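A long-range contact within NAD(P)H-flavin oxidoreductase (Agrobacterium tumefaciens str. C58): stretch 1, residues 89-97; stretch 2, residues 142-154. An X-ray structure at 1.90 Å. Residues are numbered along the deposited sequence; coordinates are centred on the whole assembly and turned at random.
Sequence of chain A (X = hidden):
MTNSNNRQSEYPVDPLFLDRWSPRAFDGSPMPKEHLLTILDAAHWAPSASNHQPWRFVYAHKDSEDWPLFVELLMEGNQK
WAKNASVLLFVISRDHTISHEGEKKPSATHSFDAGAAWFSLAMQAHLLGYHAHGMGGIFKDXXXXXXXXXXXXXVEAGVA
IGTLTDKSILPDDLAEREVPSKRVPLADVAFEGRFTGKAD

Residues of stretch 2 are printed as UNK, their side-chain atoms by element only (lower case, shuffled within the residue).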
# COMPACT_ATOMS: atom_id res chain seq x y z
N LEU A 89 15.15 7.76 -0.09
CA LEU A 89 15.25 6.39 0.32
C LEU A 89 14.74 5.44 -0.76
O LEU A 89 14.04 5.86 -1.68
CB LEU A 89 14.48 6.16 1.64
CG LEU A 89 12.95 6.36 1.65
CD1 LEU A 89 12.19 5.12 1.17
CD2 LEU A 89 12.48 6.71 3.06
N PHE A 90 15.10 4.18 -0.64
CA PHE A 90 14.62 3.15 -1.53
C PHE A 90 13.83 2.11 -0.75
O PHE A 90 14.23 1.65 0.34
CB PHE A 90 15.79 2.55 -2.35
CG PHE A 90 16.48 3.58 -3.19
CD1 PHE A 90 15.93 3.98 -4.42
CD2 PHE A 90 17.62 4.21 -2.72
CE1 PHE A 90 16.55 4.97 -5.18
CE2 PHE A 90 18.23 5.21 -3.46
CZ PHE A 90 17.70 5.60 -4.70
N VAL A 91 12.66 1.80 -1.29
CA VAL A 91 11.81 0.77 -0.75
C VAL A 91 12.15 -0.54 -1.45
O VAL A 91 12.11 -0.66 -2.66
CB VAL A 91 10.32 1.08 -0.93
CG1 VAL A 91 9.50 -0.06 -0.32
CG2 VAL A 91 9.95 2.41 -0.30
N ILE A 92 12.52 -1.52 -0.64
CA ILE A 92 13.03 -2.79 -1.09
C ILE A 92 12.14 -3.86 -0.51
O ILE A 92 11.50 -3.63 0.51
CB ILE A 92 14.47 -2.95 -0.55
CG1 ILE A 92 15.37 -1.92 -1.22
CG2 ILE A 92 15.02 -4.36 -0.76
CD1 ILE A 92 16.39 -1.41 -0.30
N SER A 93 12.08 -5.03 -1.15
CA SER A 93 11.36 -6.17 -0.55
C SER A 93 12.08 -7.49 -0.77
O SER A 93 12.69 -7.71 -1.82
CB SER A 93 9.94 -6.27 -1.08
OG SER A 93 9.93 -6.61 -2.45
N ARG A 94 11.96 -8.37 0.21
CA ARG A 94 12.50 -9.74 0.13
C ARG A 94 11.56 -10.55 -0.75
O ARG A 94 10.38 -10.66 -0.44
CB ARG A 94 12.61 -10.34 1.53
CG ARG A 94 13.49 -11.58 1.61
CD ARG A 94 13.58 -12.17 3.01
NE ARG A 94 14.89 -12.79 3.21
CZ ARG A 94 15.72 -12.58 4.24
NH1 ARG A 94 15.39 -11.78 5.25
NH2 ARG A 94 16.88 -13.21 4.27
N ASP A 95 12.07 -11.11 -1.85
CA ASP A 95 11.20 -11.78 -2.84
C ASP A 95 10.92 -13.25 -2.51
O ASP A 95 10.39 -14.00 -3.33
CB ASP A 95 11.76 -11.67 -4.26
CG ASP A 95 13.05 -12.45 -4.47
OD1 ASP A 95 13.34 -13.45 -3.76
OD2 ASP A 95 13.79 -12.06 -5.38
N HIS A 96 11.26 -13.63 -1.30
CA HIS A 96 11.11 -15.00 -0.87
C HIS A 96 10.97 -14.99 0.63
O HIS A 96 11.28 -13.99 1.28
CB HIS A 96 12.37 -15.77 -1.22
CG HIS A 96 13.61 -15.17 -0.64
ND1 HIS A 96 14.19 -15.64 0.52
CD2 HIS A 96 14.36 -14.11 -1.03
CE1 HIS A 96 15.25 -14.90 0.81
NE2 HIS A 96 15.38 -13.97 -0.12
N THR A 97 10.54 -16.10 1.18
CA THR A 97 10.72 -16.32 2.60
C THR A 97 11.91 -17.25 2.78
O THR A 97 12.21 -18.08 1.92
CB THR A 97 9.45 -16.87 3.27
OG1 THR A 97 9.74 -17.15 4.66
CG2 THR A 97 8.97 -18.13 2.57
N UNK A 142 22.09 -0.54 -10.35
CA UNK A 142 23.10 0.27 -9.67
C UNK A 142 22.76 0.43 -8.18
O UNK A 142 23.65 0.44 -7.34
c UNK A 142 23.77 4.41 -14.34
n UNK A 142 23.83 5.55 -13.70
c UNK A 142 23.54 1.70 -11.77
n UNK A 142 23.77 3.25 -13.68
c UNK A 142 23.24 1.67 -10.29
n UNK A 142 23.72 4.41 -15.67
c UNK A 142 23.81 3.14 -12.22
N UNK A 143 21.48 0.58 -7.87
CA UNK A 143 21.05 0.63 -6.46
C UNK A 143 21.46 -0.64 -5.72
O UNK A 143 22.02 -0.58 -4.61
c UNK A 143 19.00 0.63 -4.93
c UNK A 143 19.50 0.88 -6.35
c UNK A 143 19.18 2.31 -6.78
c UNK A 143 17.75 2.50 -7.27
N UNK A 144 21.19 -1.80 -6.32
CA UNK A 144 21.53 -3.08 -5.72
C UNK A 144 23.03 -3.20 -5.46
O UNK A 144 23.44 -3.64 -4.39
c UNK A 144 19.52 -4.32 -6.60
c UNK A 144 21.04 -4.26 -6.62
c UNK A 144 21.64 -5.59 -6.17
N UNK A 145 23.83 -2.79 -6.43
CA UNK A 145 25.28 -2.89 -6.33
C UNK A 145 25.83 -1.87 -5.33
O UNK A 145 26.58 -2.24 -4.43
c UNK A 145 25.91 -2.66 -7.70
c UNK A 145 27.80 -4.28 -7.31
c UNK A 145 27.40 -2.87 -7.74
o UNK A 145 27.04 -5.24 -7.59
o UNK A 145 28.89 -4.43 -6.70
N UNK A 146 25.46 -0.60 -5.48
CA UNK A 146 26.03 0.47 -4.67
C UNK A 146 25.55 0.48 -3.21
O UNK A 146 26.27 0.96 -2.33
c UNK A 146 27.95 2.41 -6.47
n UNK A 146 29.98 3.04 -7.89
c UNK A 146 28.50 3.05 -7.76
c UNK A 146 25.75 1.85 -5.30
c UNK A 146 26.45 2.11 -6.62
N UNK A 147 24.35 -0.03 -2.96
CA UNK A 147 23.79 -0.02 -1.60
C UNK A 147 23.85 -1.39 -0.92
O UNK A 147 23.27 -1.57 0.15
c UNK A 147 20.80 2.46 -1.96
c UNK A 147 22.18 1.95 -2.17
c UNK A 147 22.35 0.53 -1.59
c UNK A 147 23.19 2.97 -1.58
N UNK A 148 24.56 -2.32 -1.55
CA UNK A 148 24.83 -3.64 -0.96
C UNK A 148 23.55 -4.41 -0.67
O UNK A 148 23.41 -5.00 0.40
o UNK A 148 27.41 -2.06 0.99
c UNK A 148 26.99 -2.85 0.11
o UNK A 148 27.61 -3.12 -0.94
c UNK A 148 25.65 -3.52 0.33
N UNK A 149 22.62 -4.38 -1.61
CA UNK A 149 21.39 -5.10 -1.42
C UNK A 149 21.68 -6.57 -1.72
O UNK A 149 22.22 -6.87 -2.78
c UNK A 149 19.03 -5.46 -2.26
c UNK A 149 20.28 -4.54 -2.30
c UNK A 149 19.97 -3.11 -1.83
c UNK A 149 19.18 -2.32 -2.78
N UNK A 150 21.33 -7.48 -0.78
CA UNK A 150 21.65 -8.90 -0.96
C UNK A 150 20.76 -9.54 -2.00
O UNK A 150 19.75 -8.97 -2.39
c UNK A 150 21.35 -9.51 0.42
c UNK A 150 21.03 -8.35 1.33
c UNK A 150 20.60 -7.25 0.48
N UNK A 151 21.17 -10.72 -2.45
CA UNK A 151 20.41 -11.51 -3.40
C UNK A 151 19.05 -11.83 -2.80
O UNK A 151 18.94 -12.06 -1.59
c UNK A 151 21.15 -12.82 -3.75
o UNK A 151 23.26 -13.56 -4.61
c UNK A 151 22.49 -12.58 -4.45
o UNK A 151 22.79 -11.42 -4.84
N UNK A 152 18.03 -11.84 -3.64
CA UNK A 152 16.69 -12.19 -3.20
C UNK A 152 15.95 -11.01 -2.62
O UNK A 152 14.91 -11.19 -2.01
N UNK A 153 16.51 -9.80 -2.77
CA UNK A 153 15.81 -8.57 -2.42
C UNK A 153 15.60 -7.73 -3.66
O UNK A 153 16.53 -7.52 -4.43
c UNK A 153 17.38 -9.44 0.37
c UNK A 153 15.59 -7.95 0.92
c UNK A 153 15.49 -8.51 2.17
c UNK A 153 16.34 -9.53 2.53
c UNK A 153 16.60 -7.79 -1.37
c UNK A 153 16.53 -8.41 0.01
c UNK A 153 17.29 -10.01 1.62
N UNK A 154 14.38 -7.23 -3.82
CA UNK A 154 13.96 -6.46 -4.98
C UNK A 154 13.82 -4.97 -4.64
O UNK A 154 13.28 -4.60 -3.59
c UNK A 154 9.76 -5.91 -7.76
n UNK A 154 10.42 -4.67 -8.21
c UNK A 154 10.70 -6.87 -7.07
c UNK A 154 12.62 -7.02 -5.47
c UNK A 154 11.93 -6.18 -6.51

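Position 142 carries three carbons, a nitrogen, and then a carbon bearing two more nitrogens, a guanidinium that stays out of reach of stretch 1; it is Arg 142. At position 143 four carbons fork at the first, with one arm two carbons long. One of them lies over the face of the Phe 90 ring, and the residue is Ile 143, whose CG1 sits 4.2 Å from the centroid of that ring and whose CD1 comes within 3.5 Å of Phe 90 CE1. Position 144, one carbon carrying two others, is Val 144; position 145, three carbons with two oxygens on the third, is Glu 145; position 146, four carbons in a row ending in nitrogen, is Lys 146. These three do not touch stretch 1.

Position 147 has four carbons forked at the second and is the first residue to leave helical geometry. It also meets the Phe 90 ring, and is Leu 147, with CD1 3.7 Å from Phe 90 CD2. Position 148 has two carbons, the second with two oxygens, and makes no contact: it is Asp 148, with phi/psi of 60/44°. At position 149 four carbons again fork at the first, the longer arm reaching Ile 92: this is Ile 149, its CD1 3.8 Å from Ile 92 CD1. Three carbons closing onto the backbone nitrogen make position 150 Pro 150, the start of a type II turn.

Position 151, two carbons with two oxygens on the second, is Asp 151, whose CA-to-CB bond points sideways and whose carboxylate end leads away from stretch 1. Position 152 has no side-chain atoms. Its phi/psi of 85/10° would jam a CB against the preceding carbonyl, and an ideal CB would fall 2.5 Å from His 96 NE2, so it is Gly 152. Position 153 is one carbon and a six-carbon ring, packed against Arg 94 and Ile 92: Phe 153, with Arg 94 CG 4.0 Å from its ring centroid, over the face. Position 154, four carbons in a row ending in nitrogen, is Lys 154, extended through chi3, with chi4 turned to 23°, its CB 4.1 Å from Ser 93 OG.

The contact combines an antiparallel strand pairing with apolar packing. Ser 93 N donates to Lys 154 O (2.8 Å) and Lys 154 N to Ser 93 O (2.7 Å), while Asp 95 N donates to Gly 152 O (2.8 Å), extending the pairing into the turn. Arg 94 and Phe 153 share one sheet face, Ser 93 and Lys 154 the other. Beyond the paired strands, Phe 90 and Ile 92 anchor the helix end and following loop through apolar contacts.

Stretch 2 142-154: RIVEKLDIPDGFK
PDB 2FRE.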